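PDB 3ZBQ: Phikz039, which belongs to the tubulin-like proteins of phages and holds a guanosine-5'-diphosphate molecule in the pocket of its nucleotide-binding domain. Local coordinates for residues Ile50-Ala54 with Lys65-Met70; Lys159-Asn165 with Val219-Leu224; Asn194-Ser199 with Tyr265-Tyr271. Residue numbers count along the deposited sequence, not the author numbering.

Overall arrangement
The three contacts illustrate how one tubulin-like chain is tied together at the edge, the middle and the far end of its fold. Contact 1 lies beside the edge strand 49-51, and there the side chain of M70 comes to about 5 Å from the bound GDP. Contact 2 lies in the middle of the same mixed sheet, with the side chain of N165 about 11 Å from the nucleotide; its centre is 30 Å from that of contact 1. Contact 3, 42 Å from contact 1 and 27 Å from contact 2 between centres, joins two loops far from the chain centre. Contact 1 is complete before the others begin, but the segments of contacts 2 and 3 alternate.

Contact 1: Ile50-Ala54 with Lys65-Met70; sequences IIIEA and KRAIGM
The chain leaving edge strand 49-51 is met by a loop segment: the path from I51 to A54 runs at 100° to that from K65 to M70. The CA atoms of E53 and A67 are 4.6 Å apart. I51 (chi1 and chi2 both m) points toward the second segment, its CG2 lying 3.5 Å from A67 CB. I52 (m, t) points away and packs on L80 and I81 of helix 74-81. E53 (chi1 m, chi2 t) brings OE1 to 3.2 Å from K65 CD, against the aliphatic part of K65 (chi1 and chi2 both t), while its CG is 4.1 Å from A67 CB. The backbone link is a single antiparallel bridge, a hydrogen-bonded pair of A54 and R66 with CA atoms 5.4 Å apart: A54 N donates to R66 O at 2.7 Å and R66 N to A54 O at 2.9 Å. In the Rossmann-like nucleotide-binding domain, this bridge pairs the two arms of the loop between edge strand 49-51 and helix 74-81, on either side of the unmodelled residues 56-64. A CA-H...O contact from K65 CA to A54 O (3.3 Å) supplements it. G69 sits at phi 82° and psi 180°, where a CB would jam against I68 O. M70 (chi1 and chi2 both m) brings CE to 4.2 Å from A54 CB and also touches A77 and L80.

Contact 2: Lys159-Asn165 with Val219-Leu224; sequences KVPMIIN and VQTVQL
Strands 163-165 and 222-224 run parallel with a twist, their short axes 4.5 Å apart at closest approach and crossing at -42°. The register pairs P161 with Q220, M162 with T221, I163 with V222, I164 with Q223 and N165 with L224, at CA separations of 4.8 to 5.0 Å. Three backbone hydrogen bonds form the ladder: V222 N to M162 O (3.0 Å), I164 N to V222 O (3.0 Å) and L224 N to I164 O (2.8 Å). K159 has positive phi (62°) and is the C-prime residue of the Schellman motif ending helix 138-158. I163 (m, t) and V222 (m) share one sheet face, with I163 CG1 3.7 Å from V222 CG2; I163 CG2 also lies 3.6 Å from L224 CB. P161 CB is 4.1 Å from V222 CG2. I164 (p, t) and Q223 (t, t) occupy the other face, where both pack on I285 of helix 284-304. T221 OG1 bonds to E152. N165, with chi1 t, donates from ND2 to L224 O at 2.9 Å, while its OD1 is hydrogen-bonded to H167 NE2. This pairing joins the nucleotide-binding part of the tubulin-like fold to its C-terminal domain within one sheet. Its chemistry implies a well-satisfied interior: backbone bonds pair buried peptide groups, aliphatic contacts pack the face of I163 and V222, and the polar ends of N165 and T221 have partners.

Contact 3: Asn194-Ser199 with Tyr265-Tyr271; sequences NQEHQS and YADPEKY
Two waters fill the space between these loops, where direct backbone pairing is confined to one antiparallel bridge. Water 1 lies 2.8 Å from H197 ND1 and accepts from D267 N at 2.9 Å; water 2 donates to Y265 O at 2.9 Å. Each also donates weakly to E196 O, at 3.3 Å from water 1 and 3.4 Å from water 2. The bridge is a hydrogen-bonded pair of Q198 and Y265, CA atoms 4.9 Å apart, with Y265 N to Q198 O at 2.9 Å and Q198 N to Y265 O at 3.1 Å. Q195, the first residue past the helix to leave helical angles, has positive phi (66°), and an Asx turn, E196 N to N194 OD1 at 2.9 Å, tightens the segment's start. A second Asx turn, E269 N to D267 OD1 at 3.1 Å, shapes the other loop. N194 (chi1 p) gives ND2 weakly to Y271 OH at 3.0 Å, while the all-t K270 puts NZ 3.3 Å from E196 OE1 in a long salt bridge. The H197 ring (chi1 m) meets that of Y271 (chi1 m) obliquely, centroids 5.8 Å apart and planes at 55°; its NE2 bonds to I191 O. Y265 OH bonds to D252. The contact joins the linker between helices 175-192 and 202-209 to the loop before strand 275-281, beside 260-265, an outermost strand of the sheet within this chain.

Contact 1: Ile50-Ala54 with Lys65-Met70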
# COMPACT_ATOMS: atom_id res chain seq x y z
N ILE A 50 -1.81 -17.80 -0.82
CA ILE A 50 -1.22 -18.39 0.39
C ILE A 50 -1.97 -17.84 1.59
O ILE A 50 -2.03 -16.63 1.80
CB ILE A 50 0.28 -18.04 0.54
CG1 ILE A 50 1.12 -18.78 -0.49
CG2 ILE A 50 0.77 -18.41 1.94
CD1 ILE A 50 2.58 -18.36 -0.49
N ILE A 51 -2.57 -18.74 2.36
CA ILE A 51 -3.24 -18.38 3.61
C ILE A 51 -2.37 -18.81 4.79
O ILE A 51 -2.02 -19.98 4.91
CB ILE A 51 -4.63 -19.02 3.70
CG1 ILE A 51 -5.48 -18.62 2.49
CG2 ILE A 51 -5.34 -18.61 5.01
CD1 ILE A 51 -5.61 -17.11 2.31
N ILE A 52 -2.01 -17.85 5.64
CA ILE A 52 -1.12 -18.13 6.76
C ILE A 52 -1.96 -18.48 7.98
O ILE A 52 -2.66 -17.62 8.52
CB ILE A 52 -0.23 -16.93 7.08
CG1 ILE A 52 0.60 -16.55 5.85
CG2 ILE A 52 0.70 -17.24 8.25
CD1 ILE A 52 1.40 -15.27 6.04
N GLU A 53 -1.90 -19.74 8.40
CA GLU A 53 -2.73 -20.20 9.50
C GLU A 53 -2.11 -19.90 10.87
O GLU A 53 -0.89 -19.91 11.02
CB GLU A 53 -2.99 -21.70 9.38
CG GLU A 53 -3.85 -22.11 8.20
CD GLU A 53 -4.10 -23.61 8.17
OE1 GLU A 53 -3.32 -24.35 8.80
OE2 GLU A 53 -5.08 -24.04 7.52
N ALA A 54 -2.96 -19.65 11.86
CA ALA A 54 -2.49 -19.44 13.22
C ALA A 54 -2.77 -20.68 14.05
O ALA A 54 -3.72 -21.41 13.78
CB ALA A 54 -3.16 -18.22 13.83
N LYS A 65 -5.50 -24.96 14.92
CA LYS A 65 -4.85 -24.47 13.70
C LYS A 65 -5.89 -23.96 12.69
O LYS A 65 -6.58 -24.74 12.02
CB LYS A 65 -4.01 -25.58 13.07
CG LYS A 65 -2.94 -25.09 12.10
CD LYS A 65 -2.52 -26.24 11.19
CE LYS A 65 -1.01 -26.36 11.07
NZ LYS A 65 -0.59 -27.80 11.06
N ARG A 66 -6.01 -22.63 12.60
CA ARG A 66 -7.05 -22.01 11.79
C ARG A 66 -6.61 -20.72 11.11
O ARG A 66 -5.52 -20.19 11.37
CB ARG A 66 -8.30 -21.72 12.64
CG ARG A 66 -9.36 -22.81 12.60
CD ARG A 66 -10.59 -22.45 13.44
NE ARG A 66 -11.69 -21.91 12.64
CZ ARG A 66 -12.93 -21.72 13.10
NH1 ARG A 66 -13.21 -22.03 14.36
NH2 ARG A 66 -13.88 -21.22 12.31
N ALA A 67 -7.46 -20.21 10.23
CA ALA A 67 -7.18 -18.96 9.55
C ALA A 67 -8.44 -18.13 9.59
O ALA A 67 -9.29 -18.21 8.69
CB ALA A 67 -6.75 -19.21 8.11
N ILE A 68 -8.59 -17.36 10.65
CA ILE A 68 -9.81 -16.58 10.84
C ILE A 68 -9.51 -15.09 10.96
O ILE A 68 -10.28 -14.34 11.56
CB ILE A 68 -10.58 -17.07 12.08
CG1 ILE A 68 -9.65 -17.12 13.30
CG2 ILE A 68 -11.18 -18.43 11.80
CD1 ILE A 68 -10.40 -17.34 14.65
N GLY A 69 -8.40 -14.66 10.36
CA GLY A 69 -8.04 -13.25 10.39
C GLY A 69 -7.35 -12.83 11.67
O GLY A 69 -7.15 -13.63 12.60
N MET A 70 -7.00 -11.55 11.74
CA MET A 70 -6.31 -11.00 12.90
C MET A 70 -7.11 -9.89 13.59
O MET A 70 -6.66 -9.32 14.58
CB MET A 70 -4.91 -10.52 12.49
CG MET A 70 -3.94 -11.66 12.21
SD MET A 70 -3.35 -12.46 13.71
CE MET A 70 -3.88 -14.14 13.40

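Contact 2: Lys159-Asn165 with Val219-Leu224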
# COMPACT_ATOMS: atom_id res chain seq x y z
N LYS A 159 16.95 0.38 2.91
CA LYS A 159 17.85 1.38 2.30
C LYS A 159 17.40 1.81 0.91
O LYS A 159 18.22 2.19 0.06
CB LYS A 159 19.28 0.86 2.26
CG LYS A 159 19.73 0.22 3.57
CD LYS A 159 21.11 -0.35 3.44
CE LYS A 159 21.40 -1.26 4.60
NZ LYS A 159 22.83 -1.67 4.60
N VAL A 160 16.09 1.75 0.68
CA VAL A 160 15.49 2.11 -0.60
C VAL A 160 14.21 2.83 -0.24
O VAL A 160 13.42 2.32 0.56
CB VAL A 160 15.13 0.85 -1.41
CG1 VAL A 160 14.32 1.22 -2.65
CG2 VAL A 160 16.37 0.05 -1.80
N PRO A 161 13.98 4.03 -0.81
CA PRO A 161 12.74 4.76 -0.49
C PRO A 161 11.51 3.91 -0.79
O PRO A 161 11.39 3.33 -1.88
CB PRO A 161 12.79 5.98 -1.42
CG PRO A 161 14.26 6.16 -1.72
CD PRO A 161 14.80 4.75 -1.80
N MET A 162 10.61 3.82 0.17
CA MET A 162 9.39 3.07 -0.05
C MET A 162 8.38 3.97 -0.74
O MET A 162 8.04 5.03 -0.23
CB MET A 162 8.83 2.54 1.28
CG MET A 162 7.64 1.69 1.08
SD MET A 162 7.19 0.81 2.57
CE MET A 162 5.71 0.04 1.94
N ILE A 163 7.93 3.54 -1.91
CA ILE A 163 7.02 4.34 -2.72
C ILE A 163 5.58 3.94 -2.41
O ILE A 163 5.21 2.77 -2.59
CB ILE A 163 7.28 4.12 -4.23
CG1 ILE A 163 8.71 4.50 -4.60
CG2 ILE A 163 6.25 4.87 -5.08
CD1 ILE A 163 9.14 3.95 -5.94
N ILE A 164 4.78 4.90 -1.97
CA ILE A 164 3.38 4.61 -1.69
C ILE A 164 2.45 5.48 -2.55
O ILE A 164 2.65 6.69 -2.70
CB ILE A 164 3.04 4.75 -0.18
CG1 ILE A 164 3.10 6.22 0.26
CG2 ILE A 164 3.99 3.92 0.67
CD1 ILE A 164 2.48 6.47 1.64
N ASN A 165 1.46 4.81 -3.13
CA ASN A 165 0.36 5.48 -3.81
C ASN A 165 -0.81 5.46 -2.83
O ASN A 165 -1.36 4.40 -2.53
CB ASN A 165 0.04 4.75 -5.12
CG ASN A 165 -1.18 5.31 -5.82
OD1 ASN A 165 -2.25 4.70 -5.80
ND2 ASN A 165 -1.03 6.47 -6.45
N VAL A 219 16.74 8.92 2.27
CA VAL A 219 16.12 7.63 2.00
C VAL A 219 14.95 7.48 2.96
O VAL A 219 15.13 7.19 4.15
CB VAL A 219 17.12 6.47 2.14
CG1 VAL A 219 16.41 5.13 2.00
CG2 VAL A 219 18.21 6.60 1.06
N GLN A 220 13.75 7.71 2.44
CA GLN A 220 12.56 7.81 3.28
C GLN A 220 11.32 7.55 2.43
O GLN A 220 11.43 7.37 1.22
CB GLN A 220 12.48 9.21 3.90
CG GLN A 220 12.20 10.28 2.88
CD GLN A 220 12.15 11.68 3.47
OE1 GLN A 220 12.41 11.88 4.66
NE2 GLN A 220 11.83 12.66 2.63
N THR A 221 10.14 7.52 3.05
CA THR A 221 8.91 7.28 2.30
C THR A 221 8.69 8.39 1.28
O THR A 221 8.90 9.58 1.57
CB THR A 221 7.68 7.20 3.22
OG1 THR A 221 7.99 6.38 4.35
CG2 THR A 221 6.49 6.60 2.48
N VAL A 222 8.30 8.00 0.07
CA VAL A 222 7.92 8.96 -0.93
C VAL A 222 6.54 8.62 -1.48
O VAL A 222 6.07 7.49 -1.33
CB VAL A 222 8.96 9.03 -2.06
CG1 VAL A 222 10.25 9.63 -1.52
CG2 VAL A 222 9.20 7.64 -2.64
N GLN A 223 5.88 9.61 -2.06
CA GLN A 223 4.52 9.39 -2.54
C GLN A 223 4.42 9.38 -4.07
O GLN A 223 5.01 10.23 -4.75
CB GLN A 223 3.58 10.44 -1.94
CG GLN A 223 2.12 10.22 -2.25
CD GLN A 223 1.21 10.95 -1.29
OE1 GLN A 223 1.67 11.47 -0.27
NE2 GLN A 223 -0.07 11.02 -1.61
N LEU A 224 3.68 8.41 -4.60
CA LEU A 224 3.48 8.29 -6.04
C LEU A 224 2.12 8.83 -6.43
O LEU A 224 1.09 8.40 -5.90
CB LEU A 224 3.58 6.83 -6.48
CG LEU A 224 3.08 6.56 -7.90
CD1 LEU A 224 4.05 7.21 -8.91
CD2 LEU A 224 3.00 5.07 -8.13

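Contact 3: Asn194-Ser199 with Tyr265-Tyr271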
# COMPACT_ATOMS: atom_id res chain seq x y z
N ASN A 194 4.66 -2.49 -18.69
CA ASN A 194 4.44 -3.64 -19.58
C ASN A 194 5.58 -3.90 -20.60
O ASN A 194 5.55 -4.88 -21.35
CB ASN A 194 3.06 -3.59 -20.25
CG ASN A 194 2.95 -2.56 -21.38
OD1 ASN A 194 3.95 -2.03 -21.87
ND2 ASN A 194 1.72 -2.29 -21.81
N GLN A 195 6.58 -3.01 -20.59
CA GLN A 195 7.79 -3.16 -21.39
C GLN A 195 7.56 -3.08 -22.91
O GLN A 195 8.45 -3.44 -23.70
CB GLN A 195 8.54 -4.45 -21.01
CG GLN A 195 9.02 -4.48 -19.56
CD GLN A 195 9.70 -5.78 -19.18
OE1 GLN A 195 10.19 -6.51 -20.05
NE2 GLN A 195 9.73 -6.08 -17.88
N GLU A 196 6.39 -2.57 -23.31
CA GLU A 196 6.06 -2.44 -24.74
C GLU A 196 6.33 -1.06 -25.34
O GLU A 196 6.11 -0.85 -26.53
CB GLU A 196 4.59 -2.78 -24.98
CG GLU A 196 4.18 -4.20 -24.62
CD GLU A 196 2.67 -4.39 -24.64
OE1 GLU A 196 1.94 -3.45 -25.05
OE2 GLU A 196 2.22 -5.47 -24.22
N HIS A 197 6.78 -0.11 -24.53
CA HIS A 197 6.83 1.28 -24.98
C HIS A 197 8.21 1.67 -25.48
O HIS A 197 9.21 1.36 -24.83
CB HIS A 197 6.38 2.22 -23.87
CG HIS A 197 5.12 1.78 -23.20
ND1 HIS A 197 3.93 1.66 -23.87
CD2 HIS A 197 4.87 1.42 -21.92
CE1 HIS A 197 2.99 1.25 -23.04
NE2 HIS A 197 3.54 1.10 -21.84
N GLN A 198 8.24 2.34 -26.62
CA GLN A 198 9.49 2.79 -27.23
C GLN A 198 10.23 3.72 -26.29
O GLN A 198 9.62 4.62 -25.70
CB GLN A 198 9.22 3.54 -28.54
CG GLN A 198 8.43 2.75 -29.55
CD GLN A 198 9.04 1.39 -29.82
OE1 GLN A 198 10.10 1.27 -30.43
NE2 GLN A 198 8.36 0.35 -29.34
N SER A 199 11.54 3.51 -26.18
CA SER A 199 12.43 4.37 -25.41
C SER A 199 12.27 4.24 -23.90
O SER A 199 12.88 4.99 -23.15
CB SER A 199 12.30 5.84 -25.82
OG SER A 199 12.71 6.03 -27.17
N TYR A 265 7.18 6.02 -25.24
CA TYR A 265 6.23 6.34 -26.30
C TYR A 265 5.28 5.17 -26.52
O TYR A 265 5.69 4.12 -27.04
CB TYR A 265 6.97 6.74 -27.58
CG TYR A 265 7.89 7.92 -27.35
CD1 TYR A 265 7.44 9.03 -26.65
CD2 TYR A 265 9.20 7.90 -27.78
CE1 TYR A 265 8.26 10.11 -26.42
CE2 TYR A 265 10.04 8.98 -27.55
CZ TYR A 265 9.56 10.08 -26.87
OH TYR A 265 10.37 11.16 -26.63
N ALA A 266 4.03 5.35 -26.10
CA ALA A 266 3.02 4.31 -26.18
C ALA A 266 2.40 4.28 -27.57
O ALA A 266 2.19 5.32 -28.19
CB ALA A 266 1.95 4.53 -25.12
N ASP A 267 2.09 3.07 -28.03
CA ASP A 267 1.48 2.86 -29.35
C ASP A 267 0.16 3.62 -29.48
O ASP A 267 -0.83 3.25 -28.86
CB ASP A 267 1.26 1.36 -29.54
CG ASP A 267 0.65 1.01 -30.89
OD1 ASP A 267 0.62 1.88 -31.78
OD2 ASP A 267 0.19 -0.14 -31.05
N PRO A 268 0.13 4.67 -30.31
CA PRO A 268 -1.08 5.50 -30.42
C PRO A 268 -2.22 4.75 -31.10
O PRO A 268 -3.38 5.16 -31.01
CB PRO A 268 -0.63 6.68 -31.29
CG PRO A 268 0.46 6.11 -32.13
CD PRO A 268 1.19 5.13 -31.24
N GLU A 269 -1.88 3.67 -31.78
CA GLU A 269 -2.87 2.83 -32.44
C GLU A 269 -3.59 1.98 -31.40
O GLU A 269 -4.78 1.68 -31.53
CB GLU A 269 -2.15 1.92 -33.43
CG GLU A 269 -3.02 1.18 -34.41
CD GLU A 269 -2.17 0.47 -35.46
OE1 GLU A 269 -1.83 1.11 -36.48
OE2 GLU A 269 -1.83 -0.71 -35.24
N LYS A 270 -2.86 1.57 -30.37
CA LYS A 270 -3.45 0.77 -29.29
C LYS A 270 -4.08 1.62 -28.21
O LYS A 270 -5.13 1.28 -27.67
CB LYS A 270 -2.41 -0.17 -28.68
CG LYS A 270 -2.94 -1.06 -27.54
CD LYS A 270 -1.84 -2.01 -27.04
CE LYS A 270 -2.34 -2.86 -25.87
NZ LYS A 270 -1.28 -3.78 -25.35
N TYR A 271 -3.43 2.74 -27.88
CA TYR A 271 -3.81 3.49 -26.68
C TYR A 271 -4.58 4.78 -26.94
O TYR A 271 -4.17 5.62 -27.74
CB TYR A 271 -2.58 3.76 -25.81
CG TYR A 271 -2.00 2.51 -25.18
CD1 TYR A 271 -2.63 1.88 -24.11
CD2 TYR A 271 -0.81 1.96 -25.65
CE1 TYR A 271 -2.11 0.75 -23.54
CE2 TYR A 271 -0.27 0.82 -25.08
CZ TYR A 271 -0.93 0.23 -24.02
OH TYR A 271 -0.40 -0.90 -23.45
O HOH W 1 3.33 0.90 -26.54
O HOH W 2 5.25 1.70 -28.60